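Peptide chain release factor subunit 1 (Aeropyrum pernix, PDB 3AGK) probably directs the termination of protein synthesis at the stop codons UAA, UAG and UGA, as one subunit of a heterodimer whose partner subunit binds GTP. Local coordinates at residues Gly42-Leu45 and Ser46-Met49; Ile62-Lys65 and Arg66-Gln69; Phe289-His292 and Leu293-Thr297; Glu353-Leu356 and Lys357-Gly361. All blocks are in the same frame, centred on the assembly; numbering follows the deposited sequence.

In the fold
Contacts 1 and 2 lie in one domain, at the starts of the successive helices 45-58 and 65-82, with centres about 27 Å apart and no touch. Contact 1 is partly buried and carries a salt bridge at its outer side; contact 2 is a surface contact where Arg68 folds back to a loop carbonyl through a weak bond. Contacts 3 and 4 lie in the third domain at two helix ends, with centres about 15 Å apart, and they do touch: Leu293 CD1 is 3.5 Å from Phe359 CZ. There the chemistry is aromatic and aliphatic, with glycines of positive phi where the chain leaves each helix. Contact 3 is largely surface, contact 4 partly buried.

Contact 1 of 4, residues Gly42-Leu45 and Ser46-Met49; sequences GRPL and SDVM
The guanidinium of Arg43 meets the carboxylate of Asp47 edge on, the two planes only 30° apart. NH1 of Arg43 lies 3.0 Å from OD2 of Asp47, which takes the bond on its anti lone pair and lies in the guanidinium plane; the N-H...O angle of 149° makes this a somewhat bent hydrogen bond within the salt bridge. The chain of Arg43 starts with CG anti to the main-chain nitrogen (chi1 -178°) and then bends twice, which carries NH1 round to the acid. On the way its CG passes 3.8 Å from CG2 of Val48. The ring of Pro44 lies against the same carboxylate oxygen, CD of Pro44 being 3.6 Å from OD2 of Asp47.

Pro44 is the N-cap of helix 45-58, and its O receives only weak bonds from N of Asp47 and N of Val48. The first regular turn is marked by N of Met49 bonding to O of Leu45 at 2.8 Å. Inward, Leu45 and Val48 both pack on Ile39 of strand 34-39. An acid in the first turn would interact favourably with the helix dipole, so Asp47 probably gains from both the helix start and Arg43, whose charge it balances.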
loop_
_atom_site.group_PDB
_atom_site.type_symbol
_atom_site.label_atom_id
_atom_site.label_comp_id
_atom_site.label_asym_id
_atom_site.label_seq_id
_atom_site.Cartn_x
_atom_site.Cartn_y
_atom_site.Cartn_z
ATOM N N GLY A 42 23.715 -12.677 -9.785
ATOM C CA GLY A 42 24.318 -13.985 -9.955
ATOM C C GLY A 42 24.030 -14.679 -11.282
ATOM O O GLY A 42 24.660 -15.686 -11.603
ATOM N N ARG A 43 23.099 -14.141 -12.066
ATOM C CA ARG A 43 22.577 -14.858 -13.226
ATOM C C ARG A 43 23.098 -14.391 -14.595
ATOM O O ARG A 43 22.682 -13.350 -15.104
ATOM C CB ARG A 43 21.051 -14.802 -13.204
ATOM C CG ARG A 43 20.384 -15.570 -14.348
ATOM C CD ARG A 43 20.794 -17.037 -14.320
ATOM N NE ARG A 43 20.609 -17.606 -12.993
ATOM C CZ ARG A 43 21.165 -18.737 -12.583
ATOM N NH1 ARG A 43 21.958 -19.423 -13.399
ATOM N NH2 ARG A 43 20.927 -19.179 -11.356
ATOM N N PRO A 44 23.974 -15.193 -15.219
ATOM C CA PRO A 44 24.550 -14.889 -16.541
ATOM C C PRO A 44 23.495 -14.671 -17.627
ATOM O O PRO A 44 22.572 -15.481 -17.785
ATOM C CB PRO A 44 25.364 -16.144 -16.873
ATOM C CG PRO A 44 25.585 -16.836 -15.564
ATOM C CD PRO A 44 24.410 -16.502 -14.706
ATOM N N LEU A 45 23.648 -13.597 -18.394
ATOM C CA LEU A 45 22.653 -13.230 -19.391
ATOM C C LEU A 45 22.522 -14.281 -20.496
ATOM O O LEU A 45 21.486 -14.375 -21.159
ATOM C CB LEU A 45 22.958 -11.849 -19.983
ATOM C CG LEU A 45 22.925 -10.643 -19.031
ATOM C CD1 LEU A 45 23.308 -9.339 -19.752
ATOM C CD2 LEU A 45 21.573 -10.501 -18.354
ATOM N N SER A 46 23.560 -15.083 -20.696
ATOM C CA SER A 46 23.470 -16.132 -21.696
ATOM C C SER A 46 22.445 -17.198 -21.263
ATOM O O SER A 46 21.772 -17.798 -22.106
ATOM C CB SER A 46 24.834 -16.758 -21.944
ATOM O OG SER A 46 25.274 -17.444 -20.793
ATOM N N ASP A 47 22.332 -17.408 -19.947
ATOM C CA ASP A 47 21.320 -18.297 -19.351
ATOM C C ASP A 47 19.914 -17.765 -19.614
ATOM O O ASP A 47 19.012 -18.505 -20.041
ATOM C CB ASP A 47 21.522 -18.409 -17.837
ATOM C CG ASP A 47 22.745 -19.233 -17.464
ATOM O OD1 ASP A 47 23.454 -19.711 -18.378
ATOM O OD2 ASP A 47 22.992 -19.403 -16.249
ATOM N N VAL A 48 19.736 -16.470 -19.360
ATOM C CA VAL A 48 18.453 -15.820 -19.581
ATOM C C VAL A 48 18.089 -15.880 -21.062
ATOM O O VAL A 48 16.949 -16.163 -21.423
ATOM C CB VAL A 48 18.482 -14.355 -19.110
ATOM C CG1 VAL A 48 17.088 -13.746 -19.195
ATOM C CG2 VAL A 48 19.043 -14.269 -17.672
ATOM N N MET A 49 19.082 -15.621 -21.907
ATOM C CA MET A 49 18.935 -15.647 -23.356
ATOM C C MET A 49 18.410 -17.003 -23.864
ATOM O O MET A 49 17.492 -17.059 -24.683
ATOM C CB MET A 49 20.298 -15.319 -23.976
ATOM C CG MET A 49 20.263 -14.462 -25.222
ATOM S SD MET A 49 19.278 -12.948 -25.137
ATOM C CE MET A 49 18.783 -12.927 -26.853
#

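Contact 2 of 4, residues Ile62-Lys65 and Arg66-Gln69; sequences IKLK and RTRQ
A trans first torsion (chi1 -174°) leads the chain of Arg68 out from the helix; it continues extended and then turns at chi3 (68°), which folds the guanidinium back over the turn that opens helix 65-82 and toward O of Ile62. Leu64 is the N-cap of that helix, so the side chain crosses from the first turn to the loop just before it. NH2 of Arg68 reaches O of Ile62 at 3.4 Å; the oxygen lies at the guanidinium edge, in its plane, and the approach is straight at 163°, but the length makes the bond weak. O of Lys65 lies over one face of the same group. The aliphatic part of Arg68 joins in, since its CB packs on CB of Ile62.

Ile62 has a second neighbour in Thr67. The CG2 methyls of Ile62 and Thr67 meet at 3.5 Å, tighter than usual for two carbons, with the side chains crossing at about a right angle. Leu64 crosses Thr67 at a slant, its CD1 3.6 Å from OG1 of Thr67. Thr67 is thus bordered by both residues, and it also touches Ala31 and Val33, which ties this helix start to the loop before strand 34-39.

Two backbone bonds set the helix going. N of Arg68 donates to O of Leu64 at 2.9 Å, and N of Gln69 donates to O of Lys65 at 3.0 Å.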
loop_
_atom_site.group_PDB
_atom_site.type_symbol
_atom_site.label_atom_id
_atom_site.label_comp_id
_atom_site.label_asym_id
_atom_site.label_seq_id
_atom_site.Cartn_x
_atom_site.Cartn_y
_atom_site.Cartn_z
ATOM N N ILE A 62 0.525 -21.374 -28.590
ATOM C CA ILE A 62 -0.566 -20.429 -28.383
ATOM C C ILE A 62 -1.502 -20.407 -29.581
ATOM O O ILE A 62 -1.330 -19.615 -30.510
ATOM C CB ILE A 62 -0.062 -19.005 -28.098
ATOM C CG1 ILE A 62 0.684 -18.967 -26.765
ATOM C CG2 ILE A 62 -1.223 -18.030 -28.072
ATOM C CD1 ILE A 62 1.469 -17.693 -26.537
ATOM N N LYS A 63 -2.484 -21.302 -29.555
ATOM C CA LYS A 63 -3.574 -21.268 -30.513
ATOM C C LYS A 63 -4.234 -19.913 -30.322
ATOM O O LYS A 63 -4.761 -19.643 -29.247
ATOM C CB LYS A 63 -4.563 -22.387 -30.200
ATOM C CG LYS A 63 -3.916 -23.627 -29.571
ATOM C CD LYS A 63 -4.959 -24.652 -29.123
ATOM C CE LYS A 63 -4.322 -25.826 -28.385
ATOM N NZ LYS A 63 -5.335 -26.822 -27.925
ATOM N N LEU A 64 -4.173 -19.059 -31.343
ATOM C CA LEU A 64 -4.644 -17.669 -31.255
ATOM C C LEU A 64 -3.627 -16.700 -31.875
ATOM O O LEU A 64 -2.666 -16.291 -31.218
ATOM C CB LEU A 64 -4.909 -17.270 -29.798
ATOM C CG LEU A 64 -5.963 -16.214 -29.446
ATOM C CD1 LEU A 64 -5.682 -14.883 -30.129
ATOM C CD2 LEU A 64 -7.352 -16.721 -29.780
ATOM N N LYS A 65 -3.854 -16.335 -33.136
ATOM C CA LYS A 65 -2.971 -15.433 -33.883
ATOM C C LYS A 65 -2.462 -14.235 -33.081
ATOM O O LYS A 65 -1.276 -14.156 -32.778
ATOM C CB LYS A 65 -3.649 -14.940 -35.173
ATOM C CG LYS A 65 -5.011 -14.250 -34.962
ATOM C CD LYS A 65 -5.368 -13.306 -36.115
ATOM C CE LYS A 65 -5.629 -14.048 -37.429
ATOM N NZ LYS A 65 -6.954 -14.735 -37.469
ATOM N N ARG A 66 -3.355 -13.307 -32.747
ATOM C CA ARG A 66 -2.947 -12.041 -32.145
ATOM C C ARG A 66 -2.135 -12.227 -30.863
ATOM O O ARG A 66 -1.128 -11.546 -30.661
ATOM C CB ARG A 66 -4.151 -11.124 -31.901
ATOM C CG ARG A 66 -4.727 -10.504 -33.179
ATOM C CD ARG A 66 -5.561 -9.250 -32.897
ATOM N NE ARG A 66 -6.962 -9.545 -32.601
ATOM C CZ ARG A 66 -7.899 -8.615 -32.427
ATOM N NH1 ARG A 66 -7.587 -7.328 -32.516
ATOM N NH2 ARG A 66 -9.149 -8.968 -32.161
ATOM N N THR A 67 -2.570 -13.150 -30.011
ATOM C CA THR A 67 -1.889 -13.402 -28.749
ATOM C C THR A 67 -0.511 -13.997 -28.988
ATOM O O THR A 67 0.482 -13.535 -28.442
ATOM C CB THR A 67 -2.694 -14.359 -27.866
ATOM O OG1 THR A 67 -3.810 -13.659 -27.304
ATOM C CG2 THR A 67 -1.827 -14.896 -26.742
ATOM N N ARG A 68 -0.465 -15.037 -29.809
ATOM C CA ARG A 68 0.790 -15.682 -30.148
ATOM C C ARG A 68 1.810 -14.646 -30.634
ATOM O O ARG A 68 2.945 -14.620 -30.164
ATOM C CB ARG A 68 0.559 -16.764 -31.202
ATOM C CG ARG A 68 1.784 -17.595 -31.531
ATOM C CD ARG A 68 1.471 -18.691 -32.555
ATOM N NE ARG A 68 1.147 -18.157 -33.878
ATOM C CZ ARG A 68 -0.085 -18.084 -34.379
ATOM N NH1 ARG A 68 -0.275 -17.580 -35.593
ATOM N NH2 ARG A 68 -1.126 -18.512 -33.671
ATOM N N GLN A 69 1.391 -13.788 -31.562
ATOM C CA GLN A 69 2.249 -12.737 -32.104
ATOM C C GLN A 69 2.728 -11.795 -31.010
ATOM O O GLN A 69 3.901 -11.416 -30.958
ATOM C CB GLN A 69 1.498 -11.910 -33.155
ATOM C CG GLN A 69 1.488 -12.489 -34.562
ATOM C CD GLN A 69 0.929 -11.509 -35.591
ATOM O OE1 GLN A 69 1.622 -11.115 -36.535
ATOM N NE2 GLN A 69 -0.327 -11.109 -35.410
#

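Contact 3 of 4, residues Phe289-His292 and Leu293-Thr297; sequences FKLH and LAKGT
The methyl CG2 of Thr297 comes in at the edge of the His292 imidazole, 3.0 Å from ND1 of His292, which is a short approach for a carbon and a nitrogen. Leu293, one turn on from Phe289, sets its CG over a face of that ring, with CD1 of Leu293 4.1 Å from CE2 of Phe289. The ammonium end of Lys290 bends forward along the helix, toward its C-terminal end, its NZ 3.6 Å from CB of Ala294, while Leu291 and Lys295 run alongside each other.

What places Thr297 beside His292 is a Schellman motif. N of Thr297 bonds to O of His292 at 3.2 Å, in the carbonyl plane and at 165°, and N of Gly296 closes the inner bond to O of Leu293. Gly296, the C-prime residue, has positive phi (37°), which turns the chain out of helix 277-294. Farther out, Phe289 and Leu293 pack on Trp354 and Phe359 of helix 352-359, and His292 on Ile300 and Ile365 of the sheet.

Apolar contacts thus join the helix end to helix 352-359 and the sheet, while the motif's amides bond to carbonyls of the last turn. Lys290 and Lys295, near this C-terminal end, would probably be stabilised by the helix dipole.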
loop_
_atom_site.group_PDB
_atom_site.type_symbol
_atom_site.label_atom_id
_atom_site.label_comp_id
_atom_site.label_asym_id
_atom_site.label_seq_id
_atom_site.Cartn_x
_atom_site.Cartn_y
_atom_site.Cartn_z
ATOM N N PHE A 289 -10.804 20.977 10.707
ATOM C CA PHE A 289 -11.388 21.689 9.584
ATOM C C PHE A 289 -12.915 21.732 9.726
ATOM O O PHE A 289 -13.531 22.779 9.554
ATOM C CB PHE A 289 -10.939 21.038 8.258
ATOM C CG PHE A 289 -11.662 21.549 7.029
ATOM C CD1 PHE A 289 -11.458 22.837 6.564
ATOM C CD2 PHE A 289 -12.533 20.725 6.330
ATOM C CE1 PHE A 289 -12.118 23.306 5.436
ATOM C CE2 PHE A 289 -13.189 21.179 5.200
ATOM C CZ PHE A 289 -12.979 22.474 4.744
ATOM N N LYS A 290 -13.526 20.600 10.064
ATOM C CA LYS A 290 -14.983 20.537 10.116
ATOM C C LYS A 290 -15.559 21.307 11.304
ATOM O O LYS A 290 -16.607 21.935 11.190
ATOM C CB LYS A 290 -15.469 19.091 10.113
ATOM C CG LYS A 290 -16.778 18.910 9.367
ATOM C CD LYS A 290 -17.882 19.813 9.939
ATOM C CE LYS A 290 -18.879 20.254 8.882
ATOM N NZ LYS A 290 -19.763 21.346 9.384
ATOM N N LEU A 291 -14.858 21.265 12.429
ATOM C CA LEU A 291 -15.218 22.030 13.620
ATOM C C LEU A 291 -15.273 23.544 13.341
ATOM O O LEU A 291 -16.185 24.242 13.787
ATOM C CB LEU A 291 -14.206 21.735 14.733
ATOM C CG LEU A 291 -14.656 21.750 16.195
ATOM C CD1 LEU A 291 -16.006 21.072 16.344
ATOM C CD2 LEU A 291 -13.614 21.076 17.086
ATOM N N HIS A 292 -14.292 24.049 12.603
ATOM C CA HIS A 292 -14.298 25.453 12.211
ATOM C C HIS A 292 -15.500 25.748 11.313
ATOM O O HIS A 292 -16.154 26.783 11.465
ATOM C CB HIS A 292 -12.997 25.844 11.495
ATOM C CG HIS A 292 -11.787 25.828 12.379
ATOM N ND1 HIS A 292 -11.623 26.696 13.439
ATOM C CD2 HIS A 292 -10.671 25.060 12.346
ATOM C CE1 HIS A 292 -10.466 26.455 14.030
ATOM N NE2 HIS A 292 -9.867 25.467 13.384
ATOM N N LEU A 293 -15.782 24.842 10.377
ATOM C CA LEU A 293 -16.941 24.987 9.502
ATOM C C LEU A 293 -18.215 25.055 10.319
ATOM O O LEU A 293 -19.025 25.971 10.165
ATOM C CB LEU A 293 -17.063 23.796 8.563
ATOM C CG LEU A 293 -16.388 23.821 7.202
ATOM C CD1 LEU A 293 -16.835 22.573 6.441
ATOM C CD2 LEU A 293 -16.767 25.067 6.444
ATOM N N ALA A 294 -18.382 24.060 11.182
ATOM C CA ALA A 294 -19.585 23.919 11.985
ATOM C C ALA A 294 -19.809 25.115 12.909
ATOM O O ALA A 294 -20.948 25.470 13.204
ATOM C CB ALA A 294 -19.532 22.616 12.788
ATOM N N LYS A 295 -18.727 25.741 13.355
ATOM C CA LYS A 295 -18.845 26.850 14.290
ATOM C C LYS A 295 -18.673 28.215 13.631
ATOM O O LYS A 295 -18.398 29.196 14.311
ATOM C CB LYS A 295 -17.862 26.680 15.454
ATOM C CG LYS A 295 -18.144 25.440 16.308
ATOM C CD LYS A 295 -17.071 25.197 17.365
ATOM C CE LYS A 295 -17.511 24.120 18.352
ATOM N NZ LYS A 295 -16.516 23.906 19.440
ATOM N N GLY A 296 -18.848 28.276 12.314
ATOM C CA GLY A 296 -18.719 29.523 11.576
ATOM C C GLY A 296 -17.613 30.406 12.118
ATOM O O GLY A 296 -17.818 31.582 12.423
ATOM N N THR A 297 -16.424 29.829 12.226
ATOM C CA THR A 297 -15.309 30.459 12.912
ATOM C C THR A 297 -14.460 31.358 11.999
ATOM O O THR A 297 -13.727 32.223 12.484
ATOM C CB THR A 297 -14.408 29.382 13.536
ATOM O OG1 THR A 297 -13.670 29.941 14.625
ATOM C CG2 THR A 297 -13.444 28.858 12.503
#

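Contact 4 of 4, residues Glu353-Leu356 and Lys357-Gly361; sequences EWFL and KTFGG
Near the end of helix 352-359, O of Phe355 accepts two backbone bonds from opposite faces of its carbonyl plane, from N of Phe359 at 3.0 Å and from N of Gly361 at 3.2 Å, as Gly360 and Gly361, both of positive phi, turn the chain back over the residues it has just left.

This reversal lays Gly361 on a face of the Phe355 phenyl, where C of Gly361 is 3.4 Å from CE2 of Phe355. A chi1 of 180° swings the Phe355 ring outward from the helix, where the returning backbone crosses its face. In the same reversal, CA of Gly360 makes a CH...O contact with O of Leu356. On another side, Phe359 points an edge at the indole face of Trp354 in an offset edge-to-face pair: the centroid of its ring is 5.7 Å from that of the six-membered ring, the planes are 82° apart, and CE1 of Phe359 comes to 3.7 Å from CZ2 of Trp354. The side chain of Thr358 is modelled over a face of the same indole, but its placement is doubtful.

Phe359 makes further edge-to-face pairs with Phe289 of helix 277-294 and Tyr302 of strand 300-302. Phe355 packs on Met286 of helix 277-294 and on Leu320 of strand 316-322, and Gly361 enters the sheet by backbone hydrogen bonding to His322, just before strand 362-366.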
loop_
_atom_site.group_PDB
_atom_site.type_symbol
_atom_site.label_atom_id
_atom_site.label_comp_id
_atom_site.label_asym_id
_atom_site.label_seq_id
_atom_site.Cartn_x
_atom_site.Cartn_y
_atom_site.Cartn_z
ATOM N N GLU A 353 -14.562 11.653 0.287
ATOM C CA GLU A 353 -15.457 11.928 -0.830
ATOM C C GLU A 353 -16.293 13.199 -0.612
ATOM O O GLU A 353 -16.555 13.946 -1.545
ATOM C CB GLU A 353 -16.368 10.729 -1.108
ATOM C CG GLU A 353 -17.604 10.662 -0.242
ATOM C CD GLU A 353 -18.658 9.720 -0.815
ATOM O OE1 GLU A 353 -19.255 8.947 -0.032
ATOM O OE2 GLU A 353 -18.882 9.750 -2.047
ATOM N N TRP A 354 -16.712 13.425 0.626
ATOM C CA TRP A 354 -17.428 14.629 0.982
ATOM C C TRP A 354 -16.542 15.866 0.757
ATOM O O TRP A 354 -16.973 16.852 0.148
ATOM C CB TRP A 354 -17.856 14.549 2.446
ATOM C CG TRP A 354 -18.214 15.876 2.996
ATOM C CD1 TRP A 354 -19.399 16.536 2.838
ATOM C CD2 TRP A 354 -17.374 16.734 3.769
ATOM N NE1 TRP A 354 -19.350 17.752 3.478
ATOM C CE2 TRP A 354 -18.117 17.897 4.059
ATOM C CE3 TRP A 354 -16.069 16.632 4.253
ATOM C CZ2 TRP A 354 -17.595 18.950 4.813
ATOM C CZ3 TRP A 354 -15.557 17.659 5.003
ATOM C CH2 TRP A 354 -16.313 18.814 5.271
ATOM N N PHE A 355 -15.309 15.789 1.261
ATOM C CA PHE A 355 -14.298 16.826 1.103
ATOM C C PHE A 355 -14.061 17.183 -0.362
ATOM O O PHE A 355 -13.999 18.362 -0.728
ATOM C CB PHE A 355 -12.980 16.381 1.748
ATOM C CG PHE A 355 -11.859 17.398 1.633
ATOM C CD1 PHE A 355 -11.992 18.670 2.179
ATOM C CD2 PHE A 355 -10.661 17.070 1.006
ATOM C CE1 PHE A 355 -10.954 19.596 2.078
ATOM C CE2 PHE A 355 -9.626 17.992 0.900
ATOM C CZ PHE A 355 -9.775 19.256 1.434
ATOM N N LEU A 356 -13.921 16.157 -1.194
ATOM C CA LEU A 356 -13.734 16.335 -2.623
ATOM C C LEU A 356 -14.988 16.924 -3.285
ATOM O O LEU A 356 -14.894 17.738 -4.201
ATOM C CB LEU A 356 -13.403 14.986 -3.280
ATOM C CG LEU A 356 -13.179 15.047 -4.791
ATOM C CD1 LEU A 356 -11.976 15.949 -5.077
ATOM C CD2 LEU A 356 -12.992 13.660 -5.405
ATOM N N LYS A 357 -16.163 16.499 -2.835
ATOM C CA LYS A 357 -17.402 16.955 -3.466
ATOM C C LYS A 357 -17.705 18.392 -3.075
ATOM O O LYS A 357 -18.083 19.200 -3.910
ATOM C CB LYS A 357 -18.609 16.051 -3.123
ATOM C CG LYS A 357 -19.931 16.556 -3.719
ATOM C CD LYS A 357 -21.183 15.866 -3.172
ATOM C CE LYS A 357 -22.369 16.194 -4.082
ATOM N NZ LYS A 357 -23.692 15.758 -3.569
ATOM N N THR A 358 -17.544 18.714 -1.801
ATOM C CA THR A 358 -18.030 20.005 -1.366
ATOM C C THR A 358 -16.983 21.125 -1.432
ATOM O O THR A 358 -17.351 22.290 -1.489
ATOM C CB THR A 358 -18.846 19.951 -0.026
ATOM O OG1 THR A 358 -18.101 20.487 1.065
ATOM C CG2 THR A 358 -19.300 18.540 0.282
ATOM N N PHE A 359 -15.699 20.762 -1.481
ATOM C CA PHE A 359 -14.615 21.742 -1.524
ATOM C C PHE A 359 -13.604 21.485 -2.639
ATOM O O PHE A 359 -12.506 22.052 -2.643
ATOM C CB PHE A 359 -13.890 21.774 -0.188
ATOM C CG PHE A 359 -14.744 22.249 0.943
ATOM C CD1 PHE A 359 -15.252 21.351 1.871
ATOM C CD2 PHE A 359 -15.044 23.597 1.078
ATOM C CE1 PHE A 359 -16.035 21.783 2.928
ATOM C CE2 PHE A 359 -15.821 24.049 2.130
ATOM C CZ PHE A 359 -16.324 23.136 3.058
ATOM N N GLY A 360 -13.975 20.615 -3.574
ATOM C CA GLY A 360 -13.089 20.262 -4.661
ATOM C C GLY A 360 -11.797 19.656 -4.158
ATOM O O GLY A 360 -10.796 19.650 -4.865
ATOM N N GLY A 361 -11.821 19.125 -2.941
ATOM C CA GLY A 361 -10.643 18.488 -2.377
ATOM C C GLY A 361 -9.471 19.443 -2.149
ATOM O O GLY A 361 -8.308 19.045 -2.276
#